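Local structure of hypothetical protein (Pseudomonas aeruginosa, 2H9F) at residues V73-Y87 against L108-V122. The protein probably catalyses the isomerisation of methylaconitate, as a member of the PrpF family of isomerases. Residues are numbered along the deposited sequence; the frame is centred on the assembly and turned at random. Where two conformers were deposited one is given.
Sequences VILSKSSQPGHDVDY and LSTGAGAFALHAGLV. With SO4 (sulfate ion), chain E.
Leu75 reaches from strand 73-77 onto helix 108-118, its CD2 methyl set against the backbone between Ala112 and Ala116 and 3.7 Å from Phe115 CD2, at the edge of that ring. The two alanines suit this surface because a single methyl lets a strand side chain come close to the helix backbone. Ala112 CB also sits over one face of the Tyr87 ring, a CH-pi contact 3.9 Å from the centroid and 14° off the normal. With its CG anti to the backbone N (chi1 158°), Tyr87 brings this ring up against the first turn of the helix segment, and its hydroxyl, near Leu108 and Ser109, bonds to Cys105 O. The contact is a helix packed on one face of an antiparallel hairpin in a PrpF-family protein, whose relatives share the diaminopimelate epimerase-like fold; Val73, Leu75, Val85 and Tyr87 all face the helix. Beyond the C-terminal Schellman motif, where side-chain-less Gly120 easily takes the positive phi, Leu121 packs against both strands: Leu121 CD1 lies 3.7 Å from Leu75 CB, and Leu121 CB 3.7 Å from Val85 CG1. Lys77, bent at chi3 and chi4, donates from NZ to Leu121 O at 2.8 Å, above the carbonyl plane; a water links NZ to Gly120 O.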
loop_
_atom_site.group_PDB
_atom_site.type_symbol
_atom_site.label_atom_id
_atom_site.label_comp_id
_atom_site.label_asym_id
_atom_site.label_seq_id
_atom_site.Cartn_x
_atom_site.Cartn_y
_atom_site.Cartn_z
ATOM N N VAL A 73 -12.844 -11.308 0.195
ATOM C CA VAL A 73 -13.416 -12.506 -0.436
ATOM C C VAL A 73 -14.098 -13.368 0.614
ATOM O O VAL A 73 -13.551 -13.558 1.705
ATOM C CB VAL A 73 -12.313 -13.316 -1.133
ATOM C CG1 VAL A 73 -12.801 -14.743 -1.577
ATOM C CG2 VAL A 73 -11.748 -12.538 -2.322
ATOM N N ILE A 74 -15.321 -13.812 0.297
ATOM C CA ILE A 74 -16.070 -14.840 1.055
ATOM C C ILE A 74 -16.108 -16.157 0.241
ATOM O O ILE A 74 -16.457 -16.152 -0.942
ATOM C CB ILE A 74 -17.535 -14.421 1.354
ATOM C CG1 ILE A 74 -17.579 -13.069 2.097
ATOM C CG2 ILE A 74 -18.229 -15.536 2.202
ATOM C CD1 ILE A 74 -18.990 -12.456 2.194
ATOM N N LEU A 75 -15.687 -17.258 0.868
ATOM C CA LEU A 75 -15.878 -18.625 0.346
ATOM C C LEU A 75 -16.814 -19.378 1.282
ATOM O O LEU A 75 -16.822 -19.147 2.509
ATOM C CB LEU A 75 -14.564 -19.393 0.265
ATOM C CG LEU A 75 -13.906 -19.518 -1.100
ATOM C CD1 LEU A 75 -13.507 -18.200 -1.599
ATOM C CD2 LEU A 75 -12.707 -20.434 -1.002
ATOM N N SER A 76 -17.646 -20.221 0.682
ATOM C CA SER A 76 -18.538 -21.126 1.386
ATOM C C SER A 76 -18.661 -22.405 0.553
ATOM O O SER A 76 -18.350 -22.410 -0.660
ATOM C CB SER A 76 -19.918 -20.500 1.561
ATOM O OG SER A 76 -20.513 -20.219 0.313
ATOM N N LYS A 77 -19.086 -23.480 1.209
ATOM C CA LYS A 77 -19.445 -24.700 0.526
ATOM C C LYS A 77 -20.541 -24.386 -0.471
ATOM O O LYS A 77 -21.523 -23.721 -0.151
ATOM C CB LYS A 77 -19.901 -25.770 1.527
ATOM C CG LYS A 77 -18.722 -26.322 2.383
ATOM C CD LYS A 77 -19.023 -27.672 3.112
ATOM C CE LYS A 77 -18.951 -28.887 2.144
ATOM N NZ LYS A 77 -17.559 -29.361 1.850
ATOM N N SER A 78 -20.366 -24.851 -1.695
ATOM C CA SER A 78 -21.294 -24.532 -2.742
ATOM C C SER A 78 -22.614 -25.263 -2.620
ATOM O O SER A 78 -22.658 -26.451 -2.309
ATOM C CB SER A 78 -20.692 -24.907 -4.065
ATOM O OG SER A 78 -21.497 -24.429 -5.098
ATOM N N SER A 79 -23.677 -24.542 -2.941
ATOM C CA SER A 79 -25.017 -25.119 -3.114
ATOM C C SER A 79 -25.206 -25.583 -4.556
ATOM O O SER A 79 -26.128 -26.332 -4.875
ATOM C CB SER A 79 -26.036 -24.009 -2.822
ATOM O OG SER A 79 -25.458 -22.748 -3.237
ATOM N N GLN A 80 -24.305 -25.132 -5.419
ATOM C CA GLN A 80 -24.412 -25.328 -6.837
ATOM C C GLN A 80 -23.909 -26.752 -7.213
ATOM O O GLN A 80 -22.804 -27.140 -6.882
ATOM C CB GLN A 80 -23.637 -24.182 -7.497
ATOM C CG GLN A 80 -23.780 -24.048 -8.980
ATOM C CD GLN A 80 -25.187 -23.697 -9.436
ATOM O OE1 GLN A 80 -25.928 -22.959 -8.752
ATOM N NE2 GLN A 80 -25.562 -24.227 -10.617
ATOM N N PRO A 81 -24.762 -27.571 -7.852
ATOM C CA PRO A 81 -24.327 -28.920 -8.205
ATOM C C PRO A 81 -23.035 -28.924 -8.982
ATOM O O PRO A 81 -22.857 -28.093 -9.871
ATOM C CB PRO A 81 -25.453 -29.434 -9.094
ATOM C CG PRO A 81 -26.609 -28.679 -8.666
ATOM C CD PRO A 81 -26.151 -27.328 -8.253
ATOM N N GLY A 82 -22.152 -29.853 -8.645
ATOM C CA GLY A 82 -20.875 -29.995 -9.329
ATOM C C GLY A 82 -19.833 -28.963 -8.979
ATOM O O GLY A 82 -18.873 -28.751 -9.724
ATOM N N HIS A 83 -19.982 -28.338 -7.821
ATOM C CA HIS A 83 -19.026 -27.351 -7.376
ATOM C C HIS A 83 -18.667 -27.586 -5.923
ATOM O O HIS A 83 -19.461 -28.079 -5.153
ATOM C CB HIS A 83 -19.628 -25.954 -7.585
ATOM C CG HIS A 83 -19.764 -25.564 -9.029
ATOM N ND1 HIS A 83 -20.880 -25.865 -9.788
ATOM C CD2 HIS A 83 -18.906 -24.917 -9.859
ATOM C CE1 HIS A 83 -20.694 -25.419 -11.023
ATOM N NE2 HIS A 83 -19.516 -24.820 -11.085
ATOM N N ASP A 84 -17.443 -27.240 -5.573
ATOM C CA ASP A 84 -16.952 -27.325 -4.208
ATOM C C ASP A 84 -17.227 -26.078 -3.382
ATOM O O ASP A 84 -17.606 -26.203 -2.223
ATOM C CB ASP A 84 -15.445 -27.597 -4.222
ATOM C CG ASP A 84 -15.135 -28.914 -4.887
ATOM O OD1 ASP A 84 -15.665 -29.945 -4.395
ATOM O OD2 ASP A 84 -14.461 -28.896 -5.934
ATOM N N VAL A 85 -16.985 -24.893 -3.944
ATOM C CA VAL A 85 -17.130 -23.655 -3.190
ATOM C C VAL A 85 -17.834 -22.587 -3.987
ATOM O O VAL A 85 -17.702 -22.528 -5.202
ATOM C CB VAL A 85 -15.762 -23.118 -2.739
ATOM C CG1 VAL A 85 -15.126 -24.107 -1.682
ATOM C CG2 VAL A 85 -14.835 -22.853 -3.957
ATOM N N ASP A 86 -18.603 -21.749 -3.297
ATOM C CA ASP A 86 -19.050 -20.485 -3.856
ATOM C C ASP A 86 -18.056 -19.397 -3.482
ATOM O O ASP A 86 -17.627 -19.301 -2.336
ATOM C CB ASP A 86 -20.429 -20.102 -3.342
ATOM C CG ASP A 86 -21.506 -21.015 -3.826
ATOM O OD1 ASP A 86 -21.252 -21.781 -4.780
ATOM O OD2 ASP A 86 -22.629 -20.982 -3.260
ATOM N N TYR A 87 -17.731 -18.557 -4.457
ATOM C CA TYR A 87 -16.693 -17.558 -4.362
ATOM C C TYR A 87 -17.291 -16.216 -4.677
ATOM O O TYR A 87 -17.814 -15.984 -5.753
ATOM C CB TYR A 87 -15.572 -17.932 -5.328
ATOM C CG TYR A 87 -14.644 -16.836 -5.775
ATOM C CD1 TYR A 87 -14.108 -15.954 -4.877
ATOM C CD2 TYR A 87 -14.278 -16.712 -7.107
ATOM C CE1 TYR A 87 -13.235 -14.970 -5.297
ATOM C CE2 TYR A 87 -13.419 -15.710 -7.543
ATOM C CZ TYR A 87 -12.906 -14.839 -6.635
ATOM O OH TYR A 87 -12.029 -13.841 -7.025
ATOM N N LEU A 108 -7.539 -13.032 -7.897
ATOM C CA LEU A 108 -7.959 -13.591 -6.612
ATOM C C LEU A 108 -8.625 -14.965 -6.723
ATOM O O LEU A 108 -8.632 -15.698 -5.741
ATOM C CB LEU A 108 -8.781 -12.608 -5.755
ATOM C CG LEU A 108 -7.994 -11.484 -5.055
ATOM C CD1 LEU A 108 -8.857 -10.860 -3.987
ATOM C CD2 LEU A 108 -6.595 -11.856 -4.466
ATOM N N SER A 109 -9.116 -15.351 -7.902
ATOM C CA SER A 109 -9.534 -16.766 -8.153
ATOM C C SER A 109 -8.486 -17.780 -7.752
ATOM O O SER A 109 -8.796 -18.823 -7.190
ATOM C CB SER A 109 -9.835 -16.971 -9.642
ATOM O OG SER A 109 -10.835 -16.056 -10.034
ATOM N N THR A 110 -7.233 -17.469 -8.063
ATOM C CA THR A 110 -6.146 -18.337 -7.689
ATOM C C THR A 110 -6.192 -18.525 -6.170
ATOM O O THR A 110 -6.122 -19.644 -5.709
ATOM C CB THR A 110 -4.795 -17.764 -8.126
ATOM O OG1 THR A 110 -4.934 -17.058 -9.376
ATOM C CG2 THR A 110 -3.789 -18.869 -8.276
ATOM N N GLY A 111 -6.378 -17.424 -5.417
ATOM C CA GLY A 111 -6.467 -17.477 -3.974
ATOM C C GLY A 111 -7.709 -18.215 -3.499
ATOM O O GLY A 111 -7.657 -18.942 -2.511
ATOM N N ALA A 112 -8.816 -18.056 -4.215
ATOM C CA ALA A 112 -10.043 -18.806 -3.898
ATOM C C ALA A 112 -9.789 -20.318 -3.917
ATOM O O ALA A 112 -10.265 -21.012 -3.058
ATOM C CB ALA A 112 -11.192 -18.441 -4.822
ATOM N N GLY A 113 -9.049 -20.821 -4.901
ATOM C CA GLY A 113 -8.812 -22.253 -4.992
ATOM C C GLY A 113 -7.957 -22.737 -3.847
ATOM O O GLY A 113 -8.241 -23.745 -3.239
ATOM N N ALA A 114 -6.929 -21.976 -3.518
ATOM C CA ALA A 114 -6.038 -22.327 -2.403
ATOM C C ALA A 114 -6.781 -22.233 -1.046
ATOM O O ALA A 114 -6.738 -23.154 -0.221
ATOM C CB ALA A 114 -4.837 -21.442 -2.420
ATOM N N PHE A 115 -7.496 -21.135 -0.853
ATOM C CA PHE A 115 -8.199 -20.899 0.390
ATOM C C PHE A 115 -9.270 -21.926 0.626
ATOM O O PHE A 115 -9.529 -22.273 1.765
ATOM C CB PHE A 115 -8.851 -19.516 0.375
ATOM C CG PHE A 115 -9.509 -19.134 1.678
ATOM C CD1 PHE A 115 -8.755 -19.020 2.838
ATOM C CD2 PHE A 115 -10.864 -18.881 1.741
ATOM C CE1 PHE A 115 -9.360 -18.658 4.027
ATOM C CE2 PHE A 115 -11.443 -18.546 2.910
ATOM C CZ PHE A 115 -10.678 -18.422 4.052
ATOM N N ALA A 116 -9.919 -22.391 -0.448
ATOM C CA ALA A 116 -10.937 -23.432 -0.335
ATOM C C ALA A 116 -10.389 -24.613 0.441
ATOM O O ALA A 116 -11.089 -25.212 1.237
ATOM C CB ALA A 116 -11.385 -23.908 -1.718
ATOM N N LEU A 117 -9.114 -24.941 0.188
ATOM C CA LEU A 117 -8.429 -26.033 0.886
ATOM C C LEU A 117 -7.938 -25.649 2.288
ATOM O O LEU A 117 -8.145 -26.433 3.235
ATOM C CB LEU A 117 -7.292 -26.569 0.030
ATOM C CG LEU A 117 -7.739 -27.310 -1.255
ATOM C CD1 LEU A 117 -6.582 -27.420 -2.247
ATOM C CD2 LEU A 117 -8.244 -28.680 -0.901
ATOM N N HIS A 118 -7.337 -24.466 2.452
ATOM C CA HIS A 118 -6.943 -24.043 3.791
ATOM C C HIS A 118 -8.176 -23.958 4.691
ATOM O O HIS A 118 -8.102 -24.279 5.852
ATOM C CB HIS A 118 -6.207 -22.705 3.765
ATOM C CG HIS A 118 -5.001 -22.685 2.873
ATOM N ND1 HIS A 118 -3.861 -23.416 3.127
ATOM C CD2 HIS A 118 -4.765 -21.996 1.733
ATOM C CE1 HIS A 118 -2.973 -23.161 2.187
ATOM N NE2 HIS A 118 -3.497 -22.294 1.336
ATOM N N ALA A 119 -9.304 -23.586 4.123
ATOM C CA ALA A 119 -10.515 -23.390 4.884
ATOM C C ALA A 119 -11.309 -24.636 5.193
ATOM O O ALA A 119 -12.333 -24.544 5.904
ATOM C CB ALA A 119 -11.410 -22.393 4.176
ATOM N N GLY A 120 -10.904 -25.774 4.640
ATOM C CA GLY A 120 -11.573 -27.037 4.923
ATOM C C GLY A 120 -12.889 -27.145 4.214
ATOM O O GLY A 120 -13.792 -27.849 4.687
ATOM N N LEU A 121 -13.044 -26.464 3.088
ATOM C CA LEU A 121 -14.361 -26.433 2.457
ATOM C C LEU A 121 -14.517 -27.469 1.347
ATOM O O LEU A 121 -15.586 -27.616 0.774
ATOM C CB LEU A 121 -14.648 -25.031 1.919
ATOM C CG LEU A 121 -14.777 -23.887 2.928
ATOM C CD1 LEU A 121 -14.736 -22.551 2.198
ATOM C CD2 LEU A 121 -16.054 -24.044 3.713
ATOM N N VAL A 122 -13.448 -28.190 1.040
ATOM C CA VAL A 122 -13.495 -29.203 -0.027
ATOM C C VAL A 122 -13.664 -30.612 0.539
ATOM O O VAL A 122 -13.007 -30.991 1.493
ATOM C CB VAL A 122 -12.238 -29.122 -0.910
ATOM C CG1 VAL A 122 -12.261 -30.200 -1.991
ATOM C CG2 VAL A 122 -12.145 -27.729 -1.526
HETATM S S SO4 E . -23.379 -32.297 -6.086
HETATM O O1 SO4 E . -24.690 -31.677 -6.370
HETATM O O2 SO4 E . -23.126 -32.292 -4.649
HETATM O O3 SO4 E . -23.397 -33.692 -6.544
HETATM O O4 SO4 E . -22.274 -31.584 -6.739
HETATM O O HOH W 1 -15.934 -30.137 3.787
#